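PDB 3K11: putative glycosyl hydrolase from Bacteroides thetaiotaomicron VPI-5482, which probably acts as a hydrolase of the glycosyl hydrolase family 88 type, its precise function remaining unassigned. Local coordinates for residues A[199-204]-A[269-274]; A[186-191]-A[230-235]; A[246-251]-A[297-302]. All coordinates share one frame; numbering follows the deposited sequence.

Contact 1: A[199-204]-A[269-274]; sequences LWLDDM and GWALLT
Ala-271 presents its methyl group to two side chains of the 199-204 segment, Leu-201 and Met-204, the latter present as selenomethionine. Leu-201 CG stands anti to the backbone N (chi1 -172°), and from there CD1 comes to 3.9 Å from Ala-271 CB. The selenium of Met-204 lies 4.1 Å from the same CB, so that one small methyl is touched by two larger apolar groups. The close packing continues one turn on, where Thr-274 is set against the backbone of Met-204: Thr-274 OG1 is only 3.2 Å from Met-204 C. That approach is packing and not a hydrogen bond. The hydroxyl instead donates within its own helix to Trp-270 O, at 2.7 Å from Thr-274 OG1, while the amide of Thr-274 reaches that carbonyl oxygen from the opposite face of its plane.

At the other end the two segments meet more loosely and with water between them. Asp-202 OD2 sits at the edge of the Trp-270 indole, near its plane and 3.6 Å from Trp-270 CD1, with carboxylate and ring planes 56° apart. A water accepts from Trp-270 NE1 at 2.8 Å and donates to Asp-202 OD2, bridging the pair. The other oxygen, Asp-202 OD1, is hydrogen-bonded to His-250 of strand 247-253, and the Trp-270 ring stacks on Phe-205. A 1,2-ethanediol, probably from the crystallisation liquor, lies about 3 Å from the Asp-202 side chain.

The contact thus sets the start of helix 202-217 against helix 265-281, beside a small antiparallel sheet, without any direct hydrogen bond between the two segments. Close packing of methyl, selenium and hydroxyl groups holds one end, and at the other the Asp-202 carboxylate is oriented by a histidine on one oxygen and a water-linked indole N-H on the other.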
loop_
_atom_site.group_PDB
_atom_site.type_symbol
_atom_site.label_atom_id
_atom_site.label_comp_id
_atom_site.label_asym_id
_atom_site.label_seq_id
_atom_site.Cartn_x
_atom_site.Cartn_y
_atom_site.Cartn_z
ATOM N N LEU A 199 -17.386 -20.523 -5.185
ATOM C CA LEU A 199 -17.352 -19.751 -6.389
ATOM C C LEU A 199 -15.895 -19.392 -6.690
ATOM O O LEU A 199 -15.196 -18.936 -5.815
ATOM C CB LEU A 199 -18.188 -18.496 -6.288
ATOM C CG LEU A 199 -19.697 -18.620 -6.067
ATOM C CD1 LEU A 199 -20.359 -17.204 -6.032
ATOM C CD2 LEU A 199 -20.347 -19.568 -7.147
ATOM N N TRP A 200 -15.525 -19.571 -7.953
ATOM C CA TRP A 200 -14.235 -19.166 -8.518
ATOM C C TRP A 200 -14.460 -17.986 -9.415
ATOM O O TRP A 200 -15.284 -18.045 -10.333
ATOM C CB TRP A 200 -13.682 -20.297 -9.366
ATOM C CG TRP A 200 -13.147 -21.448 -8.599
ATOM C CD1 TRP A 200 -13.812 -22.254 -7.711
ATOM C CD2 TRP A 200 -11.840 -21.970 -8.724
ATOM N NE1 TRP A 200 -12.975 -23.232 -7.253
ATOM C CE2 TRP A 200 -11.759 -23.100 -7.869
ATOM C CE3 TRP A 200 -10.718 -21.591 -9.475
ATOM C CZ2 TRP A 200 -10.599 -23.882 -7.762
ATOM C CZ3 TRP A 200 -9.554 -22.336 -9.345
ATOM C CH2 TRP A 200 -9.509 -23.493 -8.514
ATOM N N LEU A 201 -13.708 -16.921 -9.194
ATOM C CA LEU A 201 -13.821 -15.734 -10.044
ATOM C C LEU A 201 -13.635 -16.133 -11.511
ATOM O O LEU A 201 -14.298 -15.586 -12.408
ATOM C CB LEU A 201 -12.786 -14.690 -9.613
ATOM C CG LEU A 201 -12.887 -13.334 -10.249
ATOM C CD1 LEU A 201 -14.281 -12.711 -10.022
ATOM C CD2 LEU A 201 -11.735 -12.416 -9.711
ATOM N N ASP A 202 -12.742 -17.102 -11.774
ATOM C CA ASP A 202 -12.448 -17.539 -13.138
ATOM C C ASP A 202 -13.709 -17.961 -13.857
ATOM O O ASP A 202 -13.806 -17.779 -15.082
ATOM C CB ASP A 202 -11.500 -18.753 -13.165
ATOM C CG ASP A 202 -10.214 -18.539 -12.339
ATOM O OD1 ASP A 202 -10.327 -18.292 -11.144
ATOM O OD2 ASP A 202 -9.091 -18.564 -12.893
ATOM N N ASP A 203 -14.707 -18.455 -13.121
ATOM C CA ASP A 203 -15.892 -19.046 -13.785
ATOM C C ASP A 203 -16.825 -17.985 -14.339
ATOM O O ASP A 203 -17.673 -18.299 -15.128
ATOM C CB ASP A 203 -16.648 -19.983 -12.882
ATOM C CG ASP A 203 -15.966 -21.334 -12.710
ATOM O OD1 ASP A 203 -15.189 -21.735 -13.612
ATOM O OD2 ASP A 203 -16.276 -22.011 -11.718
HETATM N N MSE A 204 -16.668 -16.717 -13.933
HETATM C CA MSE A 204 -17.361 -15.646 -14.630
HETATM C C MSE A 204 -17.027 -15.757 -16.131
HETATM O O MSE A 204 -17.895 -15.697 -16.991
HETATM C CB MSE A 204 -16.974 -14.280 -14.086
HETATM C CG MSE A 204 -17.547 -14.035 -12.698
HETATM SE SE MSE A 204 -17.226 -12.258 -12.044
HETATM C CE MSE A 204 -18.598 -11.367 -13.044
ATOM N N GLY A 269 -8.548 -10.161 -14.283
ATOM C CA GLY A 269 -8.623 -10.002 -15.734
ATOM C C GLY A 269 -9.801 -10.768 -16.313
ATOM O O GLY A 269 -10.558 -10.237 -17.119
ATOM N N TRP A 270 -9.991 -12.007 -15.919
ATOM C CA TRP A 270 -11.126 -12.766 -16.413
ATOM C C TRP A 270 -12.467 -12.073 -16.124
ATOM O O TRP A 270 -13.347 -12.088 -16.948
ATOM C CB TRP A 270 -11.139 -14.159 -15.810
ATOM C CG TRP A 270 -10.028 -15.079 -16.242
ATOM C CD1 TRP A 270 -9.429 -16.063 -15.462
ATOM C CD2 TRP A 270 -9.383 -15.142 -17.517
ATOM N NE1 TRP A 270 -8.475 -16.689 -16.189
ATOM C CE2 TRP A 270 -8.416 -16.143 -17.441
ATOM C CE3 TRP A 270 -9.526 -14.444 -18.713
ATOM C CZ2 TRP A 270 -7.596 -16.461 -18.498
ATOM C CZ3 TRP A 270 -8.697 -14.770 -19.777
ATOM C CH2 TRP A 270 -7.733 -15.761 -19.645
ATOM N N ALA A 271 -12.609 -11.430 -14.970
ATOM C CA ALA A 271 -13.847 -10.735 -14.588
ATOM C C ALA A 271 -14.030 -9.487 -15.459
ATOM O O ALA A 271 -15.147 -9.145 -15.862
ATOM C CB ALA A 271 -13.792 -10.302 -13.112
ATOM N N LEU A 272 -12.937 -8.786 -15.735
ATOM C CA LEU A 272 -12.991 -7.582 -16.597
ATOM C C LEU A 272 -13.351 -7.970 -18.021
ATOM O O LEU A 272 -14.171 -7.312 -18.686
ATOM C CB LEU A 272 -11.637 -6.843 -16.539
ATOM C CG LEU A 272 -11.653 -5.342 -16.950
ATOM C CD1 LEU A 272 -12.556 -4.465 -16.026
ATOM C CD2 LEU A 272 -10.220 -4.803 -17.017
ATOM N N LEU A 273 -12.756 -9.079 -18.468
ATOM C CA LEU A 273 -13.001 -9.618 -19.817
ATOM C C LEU A 273 -14.415 -10.130 -19.947
ATOM O O LEU A 273 -15.038 -9.973 -21.009
ATOM C CB LEU A 273 -11.936 -10.686 -20.160
ATOM C CG LEU A 273 -11.911 -11.324 -21.543
ATOM C CD1 LEU A 273 -12.040 -10.362 -22.662
ATOM C CD2 LEU A 273 -10.635 -12.164 -21.701
ATOM N N THR A 274 -14.936 -10.752 -18.899
ATOM C CA THR A 274 -16.344 -11.186 -18.903
ATOM C C THR A 274 -17.294 -10.023 -19.120
ATOM O O THR A 274 -18.229 -10.091 -19.928
ATOM C CB THR A 274 -16.708 -11.853 -17.569
ATOM O OG1 THR A 274 -15.885 -13.007 -17.416
ATOM C CG2 THR A 274 -18.163 -12.306 -17.556
HETATM O O HOH W 1 -6.844 -18.651 -15.018
#

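Contact 2: A[186-191]-A[230-235]. With EDO (1,2-ethanediol), chain I.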
loop_
_atom_site.group_PDB
_atom_site.type_symbol
_atom_site.label_atom_id
_atom_site.label_comp_id
_atom_site.label_asym_id
_atom_site.label_seq_id
_atom_site.Cartn_x
_atom_site.Cartn_y
_atom_site.Cartn_z
ATOM N N ASP A 186 -29.056 -20.973 -6.057
ATOM C CA ASP A 186 -29.561 -19.878 -6.851
ATOM C C ASP A 186 -29.147 -19.926 -8.315
ATOM O O ASP A 186 -29.451 -19.004 -9.063
ATOM C CB ASP A 186 -29.179 -18.559 -6.236
ATOM C CG ASP A 186 -27.727 -18.216 -6.412
ATOM O OD1 ASP A 186 -26.931 -19.002 -6.964
ATOM O OD2 ASP A 186 -27.388 -17.121 -5.966
ATOM N N GLY A 187 -28.468 -20.988 -8.729
ATOM C CA GLY A 187 -28.157 -21.191 -10.150
ATOM C C GLY A 187 -26.761 -20.743 -10.529
ATOM O O GLY A 187 -26.327 -20.997 -11.636
ATOM N N THR A 188 -26.063 -20.031 -9.660
ATOM C CA THR A 188 -24.708 -19.541 -9.974
ATOM C C THR A 188 -23.726 -20.697 -10.247
ATOM O O THR A 188 -23.645 -21.651 -9.482
ATOM C CB THR A 188 -24.110 -18.673 -8.843
ATOM O OG1 THR A 188 -25.078 -17.744 -8.331
ATOM C CG2 THR A 188 -22.793 -17.973 -9.320
ATOM N N PHE A 189 -23.030 -20.636 -11.376
ATOM C CA PHE A 189 -22.014 -21.666 -11.678
ATOM C C PHE A 189 -21.042 -21.759 -10.494
ATOM O O PHE A 189 -20.496 -20.756 -10.092
ATOM C CB PHE A 189 -21.228 -21.322 -12.937
ATOM C CG PHE A 189 -22.057 -21.301 -14.209
ATOM C CD1 PHE A 189 -22.847 -22.371 -14.555
ATOM C CD2 PHE A 189 -21.950 -20.231 -15.100
ATOM C CE1 PHE A 189 -23.568 -22.356 -15.763
ATOM C CE2 PHE A 189 -22.664 -20.237 -16.297
ATOM C CZ PHE A 189 -23.459 -21.275 -16.602
ATOM N N ALA A 190 -20.795 -22.992 -9.995
ATOM C CA ALA A 190 -19.989 -23.219 -8.790
ATOM C C ALA A 190 -19.152 -24.476 -8.926
ATOM O O ALA A 190 -19.260 -25.228 -9.922
ATOM C CB ALA A 190 -20.917 -23.353 -7.580
ATOM N N ARG A 191 -18.307 -24.693 -7.929
ATOM C CA ARG A 191 -17.473 -25.894 -7.824
ATOM C C ARG A 191 -17.582 -26.455 -6.435
ATOM O O ARG A 191 -17.958 -25.757 -5.497
ATOM C CB ARG A 191 -16.008 -25.579 -8.122
ATOM C CG ARG A 191 -15.802 -24.853 -9.420
ATOM C CD ARG A 191 -14.384 -24.929 -9.873
ATOM N NE ARG A 191 -14.143 -23.971 -10.946
ATOM C CZ ARG A 191 -12.961 -23.759 -11.504
ATOM N NH1 ARG A 191 -11.905 -24.448 -11.118
ATOM N NH2 ARG A 191 -12.834 -22.842 -12.446
ATOM N N VAL A 230 -26.798 -12.417 -17.685
ATOM C CA VAL A 230 -26.879 -11.316 -16.712
ATOM C C VAL A 230 -27.036 -11.799 -15.253
ATOM O O VAL A 230 -26.396 -11.288 -14.327
ATOM C CB VAL A 230 -27.988 -10.317 -17.107
ATOM C CG1 VAL A 230 -28.246 -9.269 -16.004
ATOM C CG2 VAL A 230 -27.562 -9.590 -18.426
ATOM N N LYS A 231 -27.900 -12.775 -15.061
ATOM C CA LYS A 231 -28.140 -13.337 -13.739
ATOM C C LYS A 231 -26.859 -13.893 -13.158
ATOM O O LYS A 231 -26.523 -13.652 -12.008
ATOM C CB LYS A 231 -29.175 -14.462 -13.874
ATOM C CG LYS A 231 -29.595 -15.084 -12.539
ATOM C CD LYS A 231 -30.547 -16.275 -12.704
ATOM C CE LYS A 231 -30.817 -16.969 -11.297
ATOM N NZ LYS A 231 -31.210 -18.378 -11.443
ATOM N N GLN A 232 -26.124 -14.672 -13.949
ATOM C CA GLN A 232 -24.808 -15.142 -13.497
ATOM C C GLN A 232 -23.920 -13.984 -13.141
ATOM O O GLN A 232 -23.297 -13.940 -12.072
ATOM C CB GLN A 232 -24.118 -15.929 -14.622
ATOM C CG GLN A 232 -24.776 -17.273 -14.917
ATOM C CD GLN A 232 -24.649 -18.297 -13.814
ATOM O OE1 GLN A 232 -23.706 -18.278 -13.052
ATOM N NE2 GLN A 232 -25.608 -19.225 -13.765
ATOM N N PHE A 233 -23.823 -13.039 -14.052
ATOM C CA PHE A 233 -22.895 -11.916 -13.787
ATOM C C PHE A 233 -23.188 -11.285 -12.445
ATOM O O PHE A 233 -22.296 -11.068 -11.639
ATOM C CB PHE A 233 -22.978 -10.870 -14.891
ATOM C CG PHE A 233 -21.911 -9.801 -14.787
ATOM C CD1 PHE A 233 -22.093 -8.660 -13.986
ATOM C CD2 PHE A 233 -20.735 -9.912 -15.493
ATOM C CE1 PHE A 233 -21.105 -7.705 -13.874
ATOM C CE2 PHE A 233 -19.697 -8.908 -15.345
ATOM C CZ PHE A 233 -19.893 -7.848 -14.550
ATOM N N LEU A 234 -24.454 -10.973 -12.194
ATOM C CA LEU A 234 -24.779 -10.208 -11.003
ATOM C C LEU A 234 -24.727 -11.054 -9.738
ATOM O O LEU A 234 -24.373 -10.565 -8.648
ATOM C CB LEU A 234 -26.156 -9.587 -11.182
ATOM C CG LEU A 234 -26.359 -8.534 -12.284
ATOM C CD1 LEU A 234 -27.836 -8.176 -12.340
ATOM C CD2 LEU A 234 -25.473 -7.253 -12.068
ATOM N N GLN A 235 -25.025 -12.331 -9.863
ATOM C CA GLN A 235 -24.957 -13.251 -8.690
ATOM C C GLN A 235 -23.514 -13.499 -8.263
ATOM O O GLN A 235 -23.228 -13.652 -7.071
ATOM C CB GLN A 235 -25.729 -14.552 -9.000
ATOM C CG GLN A 235 -27.237 -14.334 -8.906
ATOM C CD GLN A 235 -28.106 -15.544 -9.155
ATOM O OE1 GLN A 235 -29.336 -15.409 -9.102
ATOM N NE2 GLN A 235 -27.515 -16.707 -9.444
HETATM C C1 EDO I . -9.443 -22.193 -14.372
HETATM O O1 EDO I . -10.761 -21.696 -14.165
HETATM C C2 EDO I . -8.975 -22.816 -13.071
HETATM O O2 EDO I . -9.488 -24.127 -13.040
#
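Gln-232 and Gln-235 both start with CG anti to the carbonyl carbon but then diverge: Gln-232 bends at chi2 (-68°), whereas Gln-235 runs extended (chi2 -179°) out to the 186-188 turn. The bend helps lay the Gln-232 amide beside the loop backbone, where it is bonded at both ends. Its NE2 donates to Gly-187 O at 2.9 Å, and Phe-189 N donates to Gln-232 OE1 at 3.0 Å, nearly straight (170°) and on a lone pair. NE2 also bonds Glu-228, one turn earlier in the helix. The amide stacks on the Phe-189 ring, with Gln-232 CD 3.5 Å above the plane and offset toward the rim. An alanine here would probably leave Phe-189 N without this acceptor, Gly-187 O with one donor fewer and the ring without its stacked amide.

Gln-235 NE2 divides its hydrogens between Asp-186 O (3.0 Å) and Thr-188 OG1 (2.9 Å). Lys-231 NZ grips the same Asp-186 O at 3.0 Å, from the opposite face of its plane. Gly-187 has a positive phi, and a CB there would collide with Lys-231 NZ. Gly-187 O has a further donor in Arg-183, and Asp-186 OD2 a salt bridge to Arg-239 of helix 222-240. Beyond the turn, Arg-191 holds a 1,2-ethanediol with both terminal nitrogens.

Within the loop, Asp-186 OD1 accepts from Thr-188 OG1 at 2.6 Å and also from Thr-188 N, the latter bond making an Asx turn, here fastened by polar side chains to helix 222-240.

Contact 3: A[246-251]-A[297-302]; sequences GLYRHG and RAHVRG. With EDO (1,2-ethanediol), chain H.
Tyr-248 and His-299 form the aromatic part of this contact, a T-shaped pair in which the tyrosine edge points to the imidazole face. The centroids are 4.8 Å apart and the planes stand at 80°. Tyr-248 CD1 and CE1 form the touching edge; CD1 lies over the imidazole face, offset toward its rim, 3.5 Å from His-299 CE1. In His-299, chi1 sets CG anti to the backbone N (-164°), and the ring beyond it reaches the strand.

Asn-268 ties both segments from outside by hydrogen bonds: its OD1 is bonded to His-299 NE2, its ND2 to the backbone oxygen of Tyr-248. The first bond probably limits rotation of the imidazole.

Weak C-H...O contacts gather on the carbonyl oxygen of Gly-246, which is buried without a conventional hydrogen-bond partner. His-299 CA and Gly-302 CA each lie 3.5 Å from Gly-246 O, the former with an angle of 165° at the hydrogen. His-299 CD2 comes still closer, 3.3 Å from Gly-246 O, and meets it with the imidazole edge.

Gly-246 and Leu-247 both face Ile-242, which makes a G1 beta bulge where strand 247-253 pairs with strand 241-242. The mainly helical chain around it is consistent with the (alpha/alpha)6 barrel of six-hairpin glycosidases such as family 88. Here the backbones come very near, with the CA atoms of Gly-246 and Gly-302 only 4.1 Å apart. Neither position could carry a CB in this backbone arrangement: one on Gly-246 would run into Gly-302 CA, and one on Gly-302 into Gly-246 O.

Van der Waals packing adds Leu-247, whose CD2 rests against the backbone carbonyl of Gly-302, 3.7 Å from its C.

Arg-249 NH2 donates to O2 of a 1,2-ethanediol at 3.1 Å, probably from the crystallisation liquor.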
loop_
_atom_site.group_PDB
_atom_site.type_symbol
_atom_site.label_atom_id
_atom_site.label_comp_id
_atom_site.label_asym_id
_atom_site.label_seq_id
_atom_site.Cartn_x
_atom_site.Cartn_y
_atom_site.Cartn_z
ATOM N N GLY A 246 -12.732 -1.708 -5.416
ATOM C CA GLY A 246 -12.986 -1.774 -6.850
ATOM C C GLY A 246 -12.343 -2.976 -7.503
ATOM O O GLY A 246 -12.008 -2.910 -8.671
ATOM N N LEU A 247 -12.248 -4.087 -6.769
ATOM C CA LEU A 247 -11.585 -5.303 -7.221
ATOM C C LEU A 247 -12.451 -6.487 -6.810
ATOM O O LEU A 247 -13.343 -6.359 -5.967
ATOM C CB LEU A 247 -10.189 -5.427 -6.545
ATOM C CG LEU A 247 -9.168 -4.322 -6.739
ATOM C CD1 LEU A 247 -7.915 -4.680 -5.880
ATOM C CD2 LEU A 247 -8.840 -4.162 -8.223
ATOM N N TYR A 248 -12.148 -7.633 -7.394
ATOM C CA TYR A 248 -12.798 -8.879 -7.065
ATOM C C TYR A 248 -11.893 -9.799 -6.280
ATOM O O TYR A 248 -10.684 -9.862 -6.521
ATOM C CB TYR A 248 -13.141 -9.612 -8.334
ATOM C CG TYR A 248 -14.363 -9.098 -9.087
ATOM C CD1 TYR A 248 -14.240 -8.119 -10.054
ATOM C CD2 TYR A 248 -15.628 -9.617 -8.846
ATOM C CE1 TYR A 248 -15.310 -7.685 -10.771
ATOM C CE2 TYR A 248 -16.713 -9.161 -9.556
ATOM C CZ TYR A 248 -16.551 -8.212 -10.520
ATOM O OH TYR A 248 -17.647 -7.784 -11.222
ATOM N N ARG A 249 -12.499 -10.517 -5.333
ATOM C CA ARG A 249 -11.805 -11.633 -4.689
ATOM C C ARG A 249 -11.719 -12.851 -5.647
ATOM O O ARG A 249 -12.629 -13.101 -6.423
ATOM C CB ARG A 249 -12.459 -12.013 -3.372
ATOM C CG ARG A 249 -13.904 -12.096 -3.355
ATOM C CD ARG A 249 -14.475 -12.613 -2.015
ATOM N NE ARG A 249 -14.389 -11.645 -0.939
ATOM C CZ ARG A 249 -15.141 -10.569 -0.756
ATOM N NH1 ARG A 249 -16.058 -10.159 -1.587
ATOM N NH2 ARG A 249 -14.919 -9.831 0.290
ATOM N N HIS A 250 -10.646 -13.624 -5.563
ATOM C CA HIS A 250 -10.512 -14.833 -6.398
ATOM C C HIS A 250 -11.520 -15.916 -6.022
ATOM O O HIS A 250 -12.012 -16.632 -6.879
ATOM C CB HIS A 250 -9.094 -15.414 -6.302
ATOM C CG HIS A 250 -8.836 -16.543 -7.238
ATOM N ND1 HIS A 250 -7.873 -17.514 -7.000
ATOM C CD2 HIS A 250 -9.417 -16.859 -8.416
ATOM C CE1 HIS A 250 -7.872 -18.373 -8.012
ATOM N NE2 HIS A 250 -8.798 -18.001 -8.889
ATOM N N GLY A 251 -11.815 -16.026 -4.727
ATOM C CA GLY A 251 -12.696 -17.088 -4.288
ATOM C C GLY A 251 -13.700 -16.698 -3.245
ATOM O O GLY A 251 -13.564 -15.703 -2.500
ATOM N N ARG A 297 -17.476 -0.343 -14.957
ATOM C CA ARG A 297 -16.814 0.916 -14.682
ATOM C C ARG A 297 -16.122 1.006 -13.315
ATOM O O ARG A 297 -15.027 1.581 -13.214
ATOM C CB ARG A 297 -17.778 2.060 -14.905
ATOM C CG ARG A 297 -18.033 2.322 -16.380
ATOM C CD ARG A 297 -18.993 3.445 -16.525
ATOM N NE ARG A 297 -19.105 3.729 -17.961
ATOM C CZ ARG A 297 -20.216 4.114 -18.577
ATOM N NH1 ARG A 297 -21.346 4.330 -17.887
ATOM N NH2 ARG A 297 -20.204 4.277 -19.901
ATOM N N ALA A 298 -16.732 0.465 -12.261
ATOM C CA ALA A 298 -16.126 0.453 -10.938
ATOM C C ALA A 298 -14.865 -0.416 -10.931
ATOM O O ALA A 298 -13.870 -0.063 -10.304
ATOM C CB ALA A 298 -17.105 -0.045 -9.867
ATOM N N HIS A 299 -14.897 -1.536 -11.648
ATOM C CA HIS A 299 -13.738 -2.424 -11.731
ATOM C C HIS A 299 -12.592 -1.781 -12.512
ATOM O O HIS A 299 -11.423 -1.853 -12.128
ATOM C CB HIS A 299 -14.156 -3.744 -12.373
ATOM C CG HIS A 299 -13.176 -4.855 -12.175
ATOM N ND1 HIS A 299 -13.126 -5.947 -13.016
ATOM C CD2 HIS A 299 -12.202 -5.041 -11.245
ATOM C CE1 HIS A 299 -12.185 -6.778 -12.589
ATOM N NE2 HIS A 299 -11.609 -6.258 -11.516
ATOM N N VAL A 300 -12.943 -1.075 -13.571
ATOM C CA VAL A 300 -11.943 -0.331 -14.341
ATOM C C VAL A 300 -11.187 0.648 -13.424
ATOM O O VAL A 300 -9.930 0.719 -13.445
ATOM C CB VAL A 300 -12.548 0.405 -15.530
ATOM C CG1 VAL A 300 -11.588 1.497 -16.073
ATOM C CG2 VAL A 300 -12.925 -0.545 -16.639
ATOM N N ARG A 301 -11.932 1.410 -12.631
ATOM C CA ARG A 301 -11.314 2.379 -11.748
ATOM C C ARG A 301 -10.399 1.734 -10.697
ATOM O O ARG A 301 -9.347 2.289 -10.374
ATOM C CB ARG A 301 -12.379 3.264 -11.086
ATOM C CG ARG A 301 -13.023 4.254 -12.045
ATOM C CD ARG A 301 -13.876 5.272 -11.294
ATOM N NE ARG A 301 -15.117 4.699 -10.803
ATOM C CZ ARG A 301 -16.251 4.615 -11.509
ATOM N NH1 ARG A 301 -16.346 5.035 -12.778
ATOM N NH2 ARG A 301 -17.306 4.050 -10.957
ATOM N N GLY A 302 -10.807 0.597 -10.145
ATOM C CA GLY A 302 -10.005 -0.097 -9.117
ATOM C C GLY A 302 -8.762 -0.724 -9.674
ATOM O O GLY A 302 -7.714 -0.641 -9.072
HETATM C C1 EDO H . -12.472 -6.939 2.151
HETATM O O1 EDO H . -13.894 -6.872 2.382
HETATM C C2 EDO H . -12.031 -8.313 1.659
HETATM O O2 EDO H . -12.661 -9.431 2.304
#

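Contact 1 lies about 11 Å, centre to centre, from each of the others, while the centres of contacts 2 and 3 are about 17 Å apart. Toward contact 2, Asp-203 OD1 forms a salt bridge with Arg-191 NH2 at 2.9 Å, and Met-204 CE packs on Phe-233 CE2. Toward contact 3, strands 198-200 and 247-253 are antiparallel neighbours in one sheet, and Leu-201 N lies 2.9 Å from His-250 O, a probable hydrogen bond. Contacts 2 and 3 touch where Phe-233 CZ comes to 4.0 Å from Tyr-248 OH. The ethanediol held by Arg-191 also bonds Asp-145; such molecules often mark pockets, but no active site is established here.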